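Local coordinates for protein monalysin (Pseudomonas entomophila, PDB 4MKQ) that forms beta-barrel pores in host cell membranes, lysing cells and contributing to the intestinal damage and death that Pseudomonas entomophila causes in Drosophila, at residues Y19-S24 / Y74-V79; S24-G29 / N127-L132. One frame throughout, in Å; residues are numbered along the deposited sequence.

Interaction 1 sets the end of helix 13-20 on the inner strand 71-84, and interaction 2 pairs two irregular segments, so that the chain continuing from that helix passes directly from one contact into the other; S24 belongs to both. Their centres lie about 8 Å apart. They are tied by a probable hydrogen bond from Y74 OH to V129 O, 2.8 Å long, which connects the strand of interaction 1 with segment 127-132. L20 adds packing, its CD2 lying 3.4 Å from K27 O. Both contacts belong to the folded body of a construct whose membrane-spanning domain was deleted, and neither contains a ligand.

Interaction 1 of 2, residues Y19-S24 / Y74-V79; sequences YLLDYS and YQVVLV
L21 and V76 meet because each first torsion aims a branch at the other: CG of L21 stands anti to its carbonyl carbon (chi1 -55°), while V76 has CG1 anti to the backbone N (chi1 168°), which sets CG2 anti to the carbonyl carbon. V76 CG2 is then the shared point of the contact. The isobutyl group of L21 closes around this one methyl, with L21 CG 3.7 Å from V76 CG2 and both leucine methyls almost as near. The L21 side chain lies obliquely to the valine. L20 reaches the same residue from across, the two side chains standing at about a right angle, and its CD1 touches both valine methyls, 3.9 Å from V76 CG2 and 4.0 Å from V76 CG1. Further back along the strand, L21 CD2 lies 3.8 Å from Y74 O and grazes the CB of that tyrosine at 4.5 Å. The Y74 ring leads away from the leucines toward the Y61 ring. Apolar packing thus carries the contact, which is largely buried. The chain turns sharply as helix 13-20 ends: L21 is the centre of an inverse gamma turn, in which D22 N donates to L20 O at 2.9 Å. Just beyond, D22 OD1 accepts a 2.7 Å hydrogen bond from S24 OG on its syn side, somewhat out of the carboxylate plane. Strand 71-84 is bonded through its backbone to strands 46-65 and 106-124, and L21 also touches V121 of the latter. Here a short helix ends against the face of a long, mostly antiparallel sheet, in a toxin of the aerolysin-like pore-forming fold.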
ATOM      1  N   TYR A  19      -7.648  -3.857 -22.562  1.00 25.28           N
ATOM      2  CA  TYR A  19      -9.072  -3.888 -22.875  1.00 25.02           C
ATOM      3  C   TYR A  19      -9.916  -3.210 -21.788  1.00 29.12           C
ATOM      4  O   TYR A  19     -10.781  -2.394 -22.114  1.00 28.74           O
ATOM      5  CB  TYR A  19      -9.555  -5.336 -23.140  1.00 26.08           C
ATOM      6  CG  TYR A  19     -11.057  -5.457 -23.291  1.00 27.50           C
ATOM      7  CD1 TYR A  19     -11.700  -5.021 -24.445  1.00 29.31           C
ATOM      8  CD2 TYR A  19     -11.841  -5.975 -22.263  1.00 28.30           C
ATOM      9  CE1 TYR A  19     -13.087  -5.093 -24.572  1.00 29.89           C
ATOM     10  CE2 TYR A  19     -13.228  -6.046 -22.375  1.00 29.23           C
ATOM     11  CZ  TYR A  19     -13.848  -5.599 -23.531  1.00 36.57           C
ATOM     12  OH  TYR A  19     -15.213  -5.669 -23.656  1.00 38.12           O
ATOM     13  N   LEU A  20      -9.686  -3.569 -20.510  1.00 25.92           N
ATOM     14  CA  LEU A  20     -10.446  -3.064 -19.366  1.00 25.73           C
ATOM     15  C   LEU A  20     -10.124  -1.628 -18.985  1.00 31.54           C
ATOM     16  O   LEU A  20     -11.041  -0.805 -18.912  1.00 30.79           O
ATOM     17  CB  LEU A  20     -10.306  -3.992 -18.141  1.00 25.47           C
ATOM     18  CG  LEU A  20     -10.829  -5.427 -18.278  1.00 29.49           C
ATOM     19  CD1 LEU A  20     -10.511  -6.233 -17.049  1.00 29.45           C
ATOM     20  CD2 LEU A  20     -12.322  -5.457 -18.539  1.00 31.06           C
ATOM     21  N   LEU A  21      -8.835  -1.333 -18.713  1.00 30.26           N
ATOM     22  CA  LEU A  21      -8.370  -0.003 -18.302  1.00 31.15           C
ATOM     23  C   LEU A  21      -8.232   0.940 -19.499  1.00 38.25           C
ATOM     24  O   LEU A  21      -7.158   1.493 -19.755  1.00 38.50           O
ATOM     25  CB  LEU A  21      -7.062  -0.077 -17.483  1.00 31.13           C
ATOM     26  CG  LEU A  21      -7.056  -0.966 -16.238  1.00 35.34           C
ATOM     27  CD1 LEU A  21      -5.649  -1.367 -15.876  1.00 35.46           C
ATOM     28  CD2 LEU A  21      -7.726  -0.292 -15.058  1.00 36.79           C
ATOM     29  N   ASP A  22      -9.334   1.102 -20.237  1.00 36.95           N
ATOM     30  CA  ASP A  22      -9.446   1.982 -21.396  1.00 37.78           C
ATOM     31  C   ASP A  22     -10.071   3.275 -20.874  1.00 44.36           C
ATOM     32  O   ASP A  22     -11.197   3.247 -20.382  1.00 44.14           O
ATOM     33  CB  ASP A  22     -10.346   1.327 -22.475  1.00 39.54           C
ATOM     34  CG  ASP A  22     -10.357   2.004 -23.840  1.00 50.49           C
ATOM     35  OD1 ASP A  22     -10.198   3.245 -23.894  1.00 51.22           O
ATOM     36  OD2 ASP A  22     -10.544   1.295 -24.851  1.00 55.88           O
ATOM     37  N   TYR A  23      -9.326   4.397 -20.934  1.00 42.77           N
ATOM     38  CA  TYR A  23      -9.826   5.685 -20.441  1.00 43.50           C
ATOM     39  C   TYR A  23     -11.022   6.226 -21.238  1.00 47.77           C
ATOM     40  O   TYR A  23     -11.907   6.845 -20.645  1.00 47.73           O
ATOM     41  CB  TYR A  23      -8.699   6.733 -20.341  1.00 45.58           C
ATOM     42  CG  TYR A  23      -8.262   7.330 -21.662  1.00 48.94           C
ATOM     43  CD1 TYR A  23      -7.233   6.755 -22.403  1.00 51.35           C
ATOM     44  CD2 TYR A  23      -8.841   8.501 -22.147  1.00 50.06           C
ATOM     45  CE1 TYR A  23      -6.822   7.307 -23.615  1.00 53.17           C
ATOM     46  CE2 TYR A  23      -8.455   9.048 -23.366  1.00 51.17           C
ATOM     47  CZ  TYR A  23      -7.440   8.452 -24.094  1.00 60.51           C
ATOM     48  OH  TYR A  23      -7.047   9.013 -25.282  1.00 62.85           O
ATOM     49  N   SER A  24     -11.018   6.026 -22.579  1.00 44.14           N
ATOM     50  CA  SER A  24     -12.061   6.519 -23.480  1.00 43.79           C
ATOM     51  C   SER A  24     -13.385   5.799 -23.298  1.00 47.28           C
ATOM     52  O   SER A  24     -14.440   6.421 -23.423  1.00 47.60           O
ATOM     53  CB  SER A  24     -11.607   6.472 -24.936  1.00 47.81           C
ATOM     54  OG  SER A  24     -11.395   5.153 -25.408  1.00 59.56           O
ATOM     55  N   TYR A  74     -10.311   3.436 -11.602  1.00 34.66           N
ATOM     56  CA  TYR A  74     -10.598   2.007 -11.731  1.00 33.19           C
ATOM     57  C   TYR A  74      -9.345   1.162 -11.566  1.00 34.85           C
ATOM     58  O   TYR A  74      -8.243   1.628 -11.842  1.00 33.40           O
ATOM     59  CB  TYR A  74     -11.238   1.699 -13.091  1.00 33.95           C
ATOM     60  CG  TYR A  74     -12.646   2.220 -13.249  1.00 34.89           C
ATOM     61  CD1 TYR A  74     -13.726   1.539 -12.698  1.00 36.80           C
ATOM     62  CD2 TYR A  74     -12.908   3.354 -14.010  1.00 35.32           C
ATOM     63  CE1 TYR A  74     -15.032   1.982 -12.888  1.00 37.48           C
ATOM     64  CE2 TYR A  74     -14.210   3.813 -14.198  1.00 36.01           C
ATOM     65  CZ  TYR A  74     -15.269   3.130 -13.626  1.00 43.03           C
ATOM     66  OH  TYR A  74     -16.552   3.588 -13.791  1.00 44.51           O
ATOM     67  N   GLN A  75      -9.538  -0.095 -11.152  1.00 31.24           N
ATOM     68  CA  GLN A  75      -8.515  -1.121 -10.919  1.00 30.49           C
ATOM     69  C   GLN A  75      -9.023  -2.418 -11.544  1.00 32.38           C
ATOM     70  O   GLN A  75     -10.233  -2.561 -11.725  1.00 31.78           O
ATOM     71  CB  GLN A  75      -8.394  -1.354  -9.408  1.00 31.89           C
ATOM     72  CG  GLN A  75      -6.985  -1.370  -8.853  1.00 45.33           C
ATOM     73  CD  GLN A  75      -6.972  -1.126  -7.360  1.00 60.72           C
ATOM     74  OE1 GLN A  75      -7.976  -1.305  -6.652  1.00 52.27           O
ATOM     75  NE2 GLN A  75      -5.819  -0.725  -6.845  1.00 54.89           N
ATOM     76  N   VAL A  76      -8.127  -3.381 -11.815  1.00 27.40           N
ATOM     77  CA  VAL A  76      -8.518  -4.685 -12.362  1.00 26.27           C
ATOM     78  C   VAL A  76      -8.484  -5.750 -11.268  1.00 28.36           C
ATOM     79  O   VAL A  76      -7.479  -5.890 -10.570  1.00 27.62           O
ATOM     80  CB  VAL A  76      -7.687  -5.098 -13.616  1.00 30.06           C
ATOM     81  CG1 VAL A  76      -7.905  -6.566 -13.990  1.00 29.69           C
ATOM     82  CG2 VAL A  76      -8.009  -4.204 -14.803  1.00 29.92           C
ATOM     83  N   VAL A  77      -9.584  -6.498 -11.131  1.00 24.35           N
ATOM     84  CA  VAL A  77      -9.671  -7.632 -10.215  1.00 23.57           C
ATOM     85  C   VAL A  77      -9.573  -8.882 -11.092  1.00 26.88           C
ATOM     86  O   VAL A  77     -10.408  -9.078 -11.976  1.00 26.78           O
ATOM     87  CB  VAL A  77     -10.945  -7.636  -9.336  1.00 27.12           C
ATOM     88  CG1 VAL A  77     -10.920  -8.797  -8.353  1.00 26.91           C
ATOM     89  CG2 VAL A  77     -11.099  -6.327  -8.587  1.00 26.81           C
ATOM     90  N   LEU A  78      -8.518  -9.679 -10.891  1.00 22.96           N
ATOM     91  CA  LEU A  78      -8.290 -10.910 -11.636  1.00 22.54           C
ATOM     92  C   LEU A  78      -8.894 -12.081 -10.872  1.00 24.88           C
ATOM     93  O   LEU A  78      -8.544 -12.324  -9.717  1.00 24.48           O
ATOM     94  CB  LEU A  78      -6.789 -11.106 -11.919  1.00 22.93           C
ATOM     95  CG  LEU A  78      -6.372 -12.215 -12.906  1.00 28.06           C
ATOM     96  CD1 LEU A  78      -7.087 -12.088 -14.254  1.00 28.22           C
ATOM     97  CD2 LEU A  78      -4.875 -12.186 -13.134  1.00 29.90           C
ATOM     98  N   VAL A  79      -9.854 -12.761 -11.509  1.00 20.35           N
ATOM     99  CA  VAL A  79     -10.591 -13.884 -10.932  1.00 19.43           C
ATOM    100  C   VAL A  79      -9.971 -15.211 -11.368  1.00 22.39           C
ATOM    101  O   VAL A  79      -9.823 -15.475 -12.566  1.00 21.38           O
ATOM    102  CB  VAL A  79     -12.113 -13.806 -11.244  1.00 23.15           C
ATOM    103  CG1 VAL A  79     -12.894 -14.878 -10.491  1.00 22.97           C
ATOM    104  CG2 VAL A  79     -12.673 -12.423 -10.927  1.00 22.91           C
TER

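Interaction 2 of 2, residues S24-G29 / N127-L132; sequences SSPKQG and NAVTPL
P26 and V129 form the closely packed part of this contact, where two irregular segments run in nearly the same direction, 8° apart end to end. The proline ring offers its CG to V129 CG2 at 4.0 Å, the two side chains crossing at a slant, and its CD rests 3.3 Å from N127 O. V129 in turn sets both methyls against the proline carbonyl, with CG1 3.4 Å from P26 O. P26 is buried, and the valine helps to cover it. Next along, Q28 supplies the polar link. Its CG stands anti to the carbonyl carbon (chi1 -72°), and the chain runs on extended from there, carrying the amide over to T130. Q28 NE2 donates to T130 O at 2.8 Å, with an N-H...O angle of 142°; the carbonyl points almost straight at the nitrogen, although the oxygen lies somewhat out of the glutamine amide plane. A water provides a second link, giving a hydrogen bond to Q28 O at 2.7 Å and accepting one from L132 N at 2.8 Å. L132 CD1 packs beside the same Q28 O at 4.0 Å. The outer end is looser: at exposed S24, the amide of N127 merely lies near S24 O, no closer than 3.8 Å, and T130 is likewise exposed. Segment 24-29 leads from helix 13-20 into strand 29-43, and segment 127-132 leads from strand 106-124 into helix 134-144. Beneath them P26 rests on L59 and Y74, P131 on Y61 and Y74, and L132 on F56, which places the paired segments over strands 46-65 and 71-84, with helix 3-6 touching Q28 and L132.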
ATOM      1  N   SER A  24     -11.018   6.026 -22.579  1.00 44.14           N
ATOM      2  CA  SER A  24     -12.061   6.519 -23.480  1.00 43.79           C
ATOM      3  C   SER A  24     -13.385   5.799 -23.298  1.00 47.28           C
ATOM      4  O   SER A  24     -14.440   6.421 -23.423  1.00 47.60           O
ATOM      5  CB  SER A  24     -11.607   6.472 -24.936  1.00 47.81           C
ATOM      6  OG  SER A  24     -11.395   5.153 -25.408  1.00 59.56           O
ATOM      7  N   SER A  25     -13.326   4.489 -22.981  1.00 42.64           N
ATOM      8  CA  SER A  25     -14.491   3.641 -22.731  1.00 41.68           C
ATOM      9  C   SER A  25     -14.109   2.463 -21.815  1.00 44.12           C
ATOM     10  O   SER A  25     -13.783   1.393 -22.329  1.00 44.09           O
ATOM     11  CB  SER A  25     -15.108   3.148 -24.042  1.00 45.02           C
ATOM     12  OG  SER A  25     -16.204   2.267 -23.846  1.00 53.64           O
ATOM     13  N   PRO A  26     -14.121   2.637 -20.466  1.00 39.22           N
ATOM     14  CA  PRO A  26     -13.781   1.506 -19.580  1.00 38.30           C
ATOM     15  C   PRO A  26     -14.795   0.364 -19.687  1.00 39.29           C
ATOM     16  O   PRO A  26     -15.991   0.617 -19.853  1.00 38.86           O
ATOM     17  CB  PRO A  26     -13.757   2.144 -18.184  1.00 40.12           C
ATOM     18  CG  PRO A  26     -14.628   3.332 -18.289  1.00 44.72           C
ATOM     19  CD  PRO A  26     -14.455   3.848 -19.687  1.00 40.49           C
ATOM     20  N   LYS A  27     -14.309  -0.887 -19.635  1.00 33.08           N
ATOM     21  CA  LYS A  27     -15.166  -2.062 -19.753  1.00 31.68           C
ATOM     22  C   LYS A  27     -15.378  -2.796 -18.444  1.00 33.81           C
ATOM     23  O   LYS A  27     -14.443  -2.941 -17.661  1.00 33.69           O
ATOM     24  CB  LYS A  27     -14.657  -3.004 -20.841  1.00 33.58           C
ATOM     25  CG  LYS A  27     -15.293  -2.707 -22.189  1.00 40.08           C
ATOM     26  CD  LYS A  27     -14.440  -1.796 -23.035  1.00 43.55           C
ATOM     27  CE  LYS A  27     -15.223  -1.198 -24.172  1.00 46.32           C
ATOM     28  NZ  LYS A  27     -14.422  -0.187 -24.909  1.00 53.04           N
ATOM     29  N   GLN A  28     -16.617  -3.269 -18.218  1.00 28.80           N
ATOM     30  CA  GLN A  28     -17.030  -3.973 -17.007  1.00 28.16           C
ATOM     31  C   GLN A  28     -16.197  -5.220 -16.737  1.00 31.45           C
ATOM     32  O   GLN A  28     -15.653  -5.367 -15.644  1.00 31.66           O
ATOM     33  CB  GLN A  28     -18.523  -4.326 -17.050  1.00 29.28           C
ATOM     34  CG  GLN A  28     -19.447  -3.133 -16.889  1.00 41.24           C
ATOM     35  CD  GLN A  28     -20.883  -3.576 -16.891  1.00 59.01           C
ATOM     36  OE1 GLN A  28     -21.448  -3.932 -17.928  1.00 56.83           O
ATOM     37  NE2 GLN A  28     -21.502  -3.579 -15.723  1.00 47.13           N
ATOM     38  N   GLY A  29     -16.092  -6.090 -17.731  1.00 26.46           N
ATOM     39  CA  GLY A  29     -15.339  -7.325 -17.596  1.00 25.59           C
ATOM     40  C   GLY A  29     -15.022  -8.028 -18.895  1.00 28.06           C
ATOM     41  O   GLY A  29     -15.475  -7.624 -19.973  1.00 27.59           O
ATOM     42  N   ASN A 127     -17.655   9.172 -18.755  1.00 47.99           N
ATOM     43  CA  ASN A 127     -17.254   7.906 -19.371  1.00 47.45           C
ATOM     44  C   ASN A 127     -17.309   6.739 -18.372  1.00 50.91           C
ATOM     45  O   ASN A 127     -17.074   5.596 -18.773  1.00 51.12           O
ATOM     46  CB  ASN A 127     -15.845   7.999 -19.968  1.00 47.74           C
ATOM     47  CG  ASN A 127     -15.600   9.069 -21.003  1.00 74.22           C
ATOM     48  OD1 ASN A 127     -16.437   9.405 -21.857  1.00 71.17           O
ATOM     49  ND2 ASN A 127     -14.371   9.523 -21.029  1.00 65.92           N
ATOM     50  N   ALA A 128     -17.608   7.015 -17.085  1.00 46.33           N
ATOM     51  CA  ALA A 128     -17.677   6.001 -16.025  1.00 45.53           C
ATOM     52  C   ALA A 128     -18.748   4.929 -16.260  1.00 47.92           C
ATOM     53  O   ALA A 128     -19.822   5.224 -16.788  1.00 47.54           O
ATOM     54  CB  ALA A 128     -17.883   6.663 -14.671  1.00 46.21           C
ATOM     55  N   VAL A 129     -18.428   3.681 -15.874  1.00 43.27           N
ATOM     56  CA  VAL A 129     -19.300   2.504 -15.984  1.00 42.38           C
ATOM     57  C   VAL A 129     -19.661   1.961 -14.604  1.00 45.20           C
ATOM     58  O   VAL A 129     -18.960   2.248 -13.631  1.00 44.83           O
ATOM     59  CB  VAL A 129     -18.717   1.386 -16.894  1.00 45.94           C
ATOM     60  CG1 VAL A 129     -18.792   1.772 -18.366  1.00 45.73           C
ATOM     61  CG2 VAL A 129     -17.297   0.998 -16.488  1.00 45.64           C
ATOM     62  N   THR A 130     -20.744   1.168 -14.526  1.00 40.94           N
ATOM     63  CA  THR A 130     -21.195   0.537 -13.286  1.00 40.28           C
ATOM     64  C   THR A 130     -20.372  -0.751 -13.098  1.00 42.04           C
ATOM     65  O   THR A 130     -20.518  -1.678 -13.899  1.00 41.23           O
ATOM     66  CB  THR A 130     -22.717   0.283 -13.322  1.00 49.32           C
ATOM     67  OG1 THR A 130     -23.389   1.469 -13.754  1.00 50.98           O
ATOM     68  CG2 THR A 130     -23.270  -0.162 -11.973  1.00 47.15           C
ATOM     69  N   PRO A 131     -19.482  -0.824 -12.080  1.00 37.27           N
ATOM     70  CA  PRO A 131     -18.680  -2.040 -11.904  1.00 36.49           C
ATOM     71  C   PRO A 131     -19.500  -3.235 -11.447  1.00 39.04           C
ATOM     72  O   PRO A 131     -20.512  -3.067 -10.765  1.00 38.76           O
ATOM     73  CB  PRO A 131     -17.653  -1.645 -10.830  1.00 38.18           C
ATOM     74  CG  PRO A 131     -17.734  -0.160 -10.720  1.00 42.75           C
ATOM     75  CD  PRO A 131     -19.151   0.171 -11.043  1.00 38.55           C
ATOM     76  N   LEU A 132     -19.056  -4.440 -11.830  1.00 34.47           N
ATOM     77  CA  LEU A 132     -19.684  -5.692 -11.421  1.00 33.88           C
ATOM     78  C   LEU A 132     -19.282  -5.953  -9.972  1.00 37.09           C
ATOM     79  O   LEU A 132     -18.207  -5.519  -9.549  1.00 36.84           O
ATOM     80  CB  LEU A 132     -19.202  -6.863 -12.302  1.00 33.82           C
ATOM     81  CG  LEU A 132     -19.586  -6.849 -13.781  1.00 38.43           C
ATOM     82  CD1 LEU A 132     -18.670  -7.755 -14.582  1.00 38.72           C
ATOM     83  CD2 LEU A 132     -21.032  -7.260 -13.986  1.00 40.30           C
TER
HETATM   84  O   HOH W   1     -16.822  -4.133 -13.541  1.00 16.59           O